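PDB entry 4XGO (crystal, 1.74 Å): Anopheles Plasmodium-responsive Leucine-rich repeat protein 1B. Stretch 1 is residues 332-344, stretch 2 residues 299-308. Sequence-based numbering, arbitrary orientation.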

# COMPACT_ATOMS: atom_id res chain seq x y z
N ASP A 332 33.97 32.71 -6.66
CA ASP A 332 33.72 34.04 -7.24
C ASP A 332 32.29 34.57 -7.09
O ASP A 332 31.99 35.66 -7.59
CB ASP A 332 34.18 34.13 -8.70
CG ASP A 332 35.67 33.89 -8.85
OD1 ASP A 332 36.44 34.30 -7.95
OD2 ASP A 332 36.07 33.31 -9.87
N TYR A 333 31.44 33.79 -6.42
CA TYR A 333 30.09 34.23 -6.05
C TYR A 333 30.07 34.47 -4.55
O TYR A 333 30.82 33.84 -3.79
CB TYR A 333 29.04 33.18 -6.42
CG TYR A 333 28.74 33.11 -7.91
CD1 TYR A 333 29.70 32.64 -8.81
CD2 TYR A 333 27.50 33.49 -8.41
CE1 TYR A 333 29.43 32.58 -10.17
CE2 TYR A 333 27.22 33.43 -9.76
CZ TYR A 333 28.19 32.96 -10.64
OH TYR A 333 27.93 32.91 -11.99
N HIS A 334 29.22 35.39 -4.13
CA HIS A 334 29.07 35.72 -2.73
C HIS A 334 27.60 35.97 -2.44
O HIS A 334 26.82 36.27 -3.33
CB HIS A 334 29.89 36.97 -2.37
CG HIS A 334 29.32 38.25 -2.91
ND1 HIS A 334 28.35 38.97 -2.26
CD2 HIS A 334 29.60 38.94 -4.05
CE1 HIS A 334 28.05 40.05 -2.96
NE2 HIS A 334 28.79 40.06 -4.05
N LEU A 335 27.24 35.86 -1.17
CA LEU A 335 25.85 36.04 -0.78
C LEU A 335 25.47 37.52 -0.76
O LEU A 335 26.21 38.36 -0.25
CB LEU A 335 25.58 35.42 0.58
CG LEU A 335 25.73 33.91 0.69
CD1 LEU A 335 25.89 33.48 2.13
CD2 LEU A 335 24.53 33.21 0.07
N GLU A 336 24.31 37.79 -1.33
CA GLU A 336 23.70 39.09 -1.37
C GLU A 336 22.24 38.89 -0.94
O GLU A 336 21.48 38.23 -1.63
CB GLU A 336 23.77 39.60 -2.80
CG GLU A 336 23.08 40.92 -3.04
CD GLU A 336 23.91 42.07 -2.56
OE1 GLU A 336 24.98 42.34 -3.16
OE2 GLU A 336 23.46 42.73 -1.60
N HIS A 337 21.86 39.43 0.22
CA HIS A 337 20.57 39.10 0.84
C HIS A 337 20.26 37.60 0.82
O HIS A 337 19.14 37.17 0.49
CB HIS A 337 19.43 39.90 0.21
CG HIS A 337 19.53 41.38 0.46
ND1 HIS A 337 20.02 42.26 -0.48
CD2 HIS A 337 19.23 42.12 1.55
CE1 HIS A 337 20.01 43.48 0.01
NE2 HIS A 337 19.53 43.43 1.24
N GLY A 338 21.27 36.81 1.16
CA GLY A 338 21.10 35.37 1.24
C GLY A 338 21.16 34.59 -0.06
O GLY A 338 20.98 33.38 -0.05
N LEU A 339 21.42 35.27 -1.18
CA LEU A 339 21.44 34.63 -2.51
C LEU A 339 22.78 34.85 -3.20
O LEU A 339 23.32 35.96 -3.18
CB LEU A 339 20.31 35.19 -3.37
CG LEU A 339 18.91 34.77 -2.91
CD1 LEU A 339 17.88 35.79 -3.39
CD2 LEU A 339 18.56 33.37 -3.39
N CYS A 340 23.31 33.81 -3.85
CA CYS A 340 24.64 33.90 -4.47
C CYS A 340 24.62 34.75 -5.72
O CYS A 340 23.71 34.63 -6.55
CB CYS A 340 25.16 32.52 -4.85
SG CYS A 340 25.40 31.47 -3.42
N CYS A 341 25.63 35.59 -5.89
CA CYS A 341 25.77 36.33 -7.12
C CYS A 341 27.22 36.71 -7.36
O CYS A 341 28.03 36.78 -6.43
CB CYS A 341 24.88 37.58 -7.12
SG CYS A 341 25.41 38.86 -5.93
N LYS A 342 27.53 36.95 -8.63
CA LYS A 342 28.87 37.32 -9.06
C LYS A 342 28.86 38.76 -9.54
O LYS A 342 27.97 39.17 -10.28
CB LYS A 342 29.31 36.40 -10.19
CG LYS A 342 30.71 36.64 -10.73
CD LYS A 342 30.99 35.65 -11.85
CE LYS A 342 32.41 35.79 -12.39
NZ LYS A 342 32.48 35.13 -13.72
N GLU A 343 29.87 39.52 -9.11
CA GLU A 343 29.98 40.93 -9.47
C GLU A 343 30.54 41.02 -10.89
O GLU A 343 31.31 40.16 -11.31
CB GLU A 343 30.90 41.67 -8.49
CG GLU A 343 30.43 41.63 -7.04
CD GLU A 343 29.29 42.59 -6.74
OE1 GLU A 343 28.81 43.28 -7.66
OE2 GLU A 343 28.86 42.66 -5.57
N SER A 344 30.15 42.06 -11.62
CA SER A 344 30.68 42.30 -12.97
C SER A 344 32.01 43.05 -12.87
O SER A 344 33.08 42.45 -13.03
CB SER A 344 29.69 43.11 -13.79
OG SER A 344 29.33 44.29 -13.11
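Stretch 2, residues 299-308: TLSHNDWDCN

Stretch 1 is a β-hairpin. Its two arms pair through backbone hydrogen bonds, among them the reciprocal pair between His-334 and Cys-341, and are joined by a type I' turn from Glu-336 to Leu-339. Stretch 2 runs alongside the second arm in the same direction, so that Ser-301 lies abreast of Leu-339 (CA to CA 6.1 Å), Trp-305 of Cys-341 (4.6 Å) and Asp-306 of Lys-342 (5.2 Å). Together the two bury 595 Å² of surface.

Thr-299, in an extended conformation (phi/psi -113/137), points its CB away from the hairpin and makes no contact with it. Leu-300 turns out of that conformation, at -135/-4, and its CB points toward stretch 1. Its CD1 lies 3.9 Å from CD1 of Leu-339, a contact between two buried aliphatic side chains. CD2 of Leu-339 reaches the backbone as well, coming within 3.6 Å of CA of Ser-301. The small side chain of Ser-301 points sideways, with its hydroxyl satisfied elsewhere in the structure.

His-302, with positive phi (56/56), directs its CB away and remains exposed. Asn-303 then folds back on its own segment: its ND2 donates to O of Leu-300 at 3.0 Å. That carbonyl also accepts from NE1 of Trp-305 at 2.8 Å, so two side chains brace the loop. At Asp-304 the chain passes the edge of the Tyr-333 ring, whose CE2 is 3.9 Å from C of Asp-304. A phenol suits this site because it combines a flat apolar ring with a polar end: a water bonds to both OH of Tyr-333 (2.6 Å) and O of Asp-304 (2.7 Å).

From Trp-305 to Asp-306 the chain is extended and forms a short parallel pairing. O of Trp-305 accepts from N of Lys-342 at 2.9 Å, and a second water joins N of Trp-305 (3.0 Å) to O of Cys-340 (2.7 Å). The side chains of Trp-305 and Cys-341 share one face, CB to CB 3.8 Å; the indole is buried, yet its NE1 is not left without a partner. Asp-306 and Lys-342 share the other face. The lysine side chain, all trans, leads away from stretch 2, whereas the carboxylate of Asp-306 serves as the N-cap of the helix that follows, a role to which a short acidic acceptor is well suited.

Cys-307 begins that helix. Its N donates to O of Lys-342 at 3.1 Å, and its SG is joined to SG of Cys-341 by a disulfide of 2.0 Å with chi3 of 93°, close to the value such bonds prefer. The covalent link thus fastens the helix start to the hairpin. SG of Cys-307 also lies 3.5 Å from NE2 of His-334, obliquely to the ring, while that NE2 donates to OE2 of Glu-343 at 3.0 Å. Finally, Asn-308 remains exposed; a third water accepts from its N (3.0 Å), donates to OD1 of Asp-306 (2.8 Å) and makes a weak bond with N of Ser-344 (3.3 Å).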

# COMPACT_ATOMS: atom_id res chain seq x y z
N THR A 299 10.85 32.74 -5.32
CA THR A 299 12.03 31.94 -5.02
C THR A 299 13.08 32.12 -6.12
O THR A 299 12.76 32.17 -7.30
CB THR A 299 11.70 30.46 -4.82
OG1 THR A 299 11.14 29.91 -6.03
CG2 THR A 299 10.73 30.29 -3.66
N LEU A 300 14.32 32.26 -5.68
CA LEU A 300 15.43 32.66 -6.56
C LEU A 300 16.72 31.85 -6.37
O LEU A 300 17.69 32.06 -7.12
CB LEU A 300 15.77 34.13 -6.28
CG LEU A 300 14.66 35.15 -6.49
CD1 LEU A 300 15.14 36.51 -6.03
CD2 LEU A 300 14.22 35.17 -7.95
N SER A 301 16.75 30.94 -5.41
CA SER A 301 18.01 30.28 -5.06
C SER A 301 18.43 29.28 -6.12
O SER A 301 17.63 28.92 -7.01
CB SER A 301 17.93 29.58 -3.68
OG SER A 301 16.99 28.53 -3.71
N HIS A 302 19.70 28.87 -6.05
CA HIS A 302 20.28 27.90 -6.97
C HIS A 302 20.13 28.34 -8.42
O HIS A 302 19.53 27.63 -9.25
CB HIS A 302 19.66 26.52 -6.74
CG HIS A 302 19.94 26.00 -5.37
ND1 HIS A 302 21.00 25.17 -5.10
CD2 HIS A 302 19.35 26.25 -4.18
CE1 HIS A 302 21.03 24.89 -3.81
NE2 HIS A 302 20.04 25.54 -3.23
N ASN A 303 20.66 29.54 -8.68
CA ASN A 303 20.75 30.08 -10.03
C ASN A 303 22.19 30.52 -10.29
O ASN A 303 23.11 29.93 -9.72
CB ASN A 303 19.70 31.17 -10.24
CG ASN A 303 18.35 30.60 -10.65
OD1 ASN A 303 18.19 30.10 -11.76
ND2 ASN A 303 17.39 30.63 -9.75
N ASP A 304 22.40 31.48 -11.19
CA ASP A 304 23.74 31.97 -11.52
C ASP A 304 23.74 33.49 -11.62
O ASP A 304 24.18 34.06 -12.62
CB ASP A 304 24.22 31.35 -12.83
CG ASP A 304 24.51 29.88 -12.70
OD1 ASP A 304 25.57 29.53 -12.13
OD2 ASP A 304 23.68 29.07 -13.16
N TRP A 305 23.26 34.14 -10.57
CA TRP A 305 22.89 35.56 -10.62
C TRP A 305 24.05 36.51 -10.83
O TRP A 305 25.11 36.39 -10.21
CB TRP A 305 22.22 36.01 -9.30
CG TRP A 305 20.93 35.37 -9.07
CD1 TRP A 305 20.63 34.44 -8.11
CD2 TRP A 305 19.75 35.56 -9.83
NE1 TRP A 305 19.32 34.05 -8.23
CE2 TRP A 305 18.76 34.72 -9.28
CE3 TRP A 305 19.42 36.36 -10.93
CZ2 TRP A 305 17.47 34.64 -9.81
CZ3 TRP A 305 18.13 36.28 -11.44
CH2 TRP A 305 17.17 35.46 -10.87
N ASP A 306 23.81 37.50 -11.69
CA ASP A 306 24.61 38.72 -11.75
C ASP A 306 24.15 39.62 -10.59
O ASP A 306 22.95 39.82 -10.38
CB ASP A 306 24.36 39.36 -13.12
CG ASP A 306 24.89 40.74 -13.22
OD1 ASP A 306 26.10 40.88 -13.49
OD2 ASP A 306 24.08 41.68 -13.11
N CYS A 307 25.10 40.11 -9.79
CA CYS A 307 24.75 40.87 -8.58
C CYS A 307 23.93 42.12 -8.89
O CYS A 307 22.99 42.42 -8.19
CB CYS A 307 26.00 41.25 -7.78
SG CYS A 307 26.83 39.87 -6.97
N ASN A 308 24.30 42.83 -9.95
CA ASN A 308 23.58 44.07 -10.30
C ASN A 308 22.11 43.78 -10.63
O ASN A 308 21.21 44.50 -10.19
CB ASN A 308 24.28 44.79 -11.45
CG ASN A 308 25.59 45.43 -11.02
OD1 ASN A 308 25.72 45.87 -9.87
ND2 ASN A 308 26.57 45.48 -11.92
O HOH W 1 26.72 34.80 -13.27
O HOH W 2 23.57 32.45 -8.14
O HOH W 3 26.86 42.56 -11.44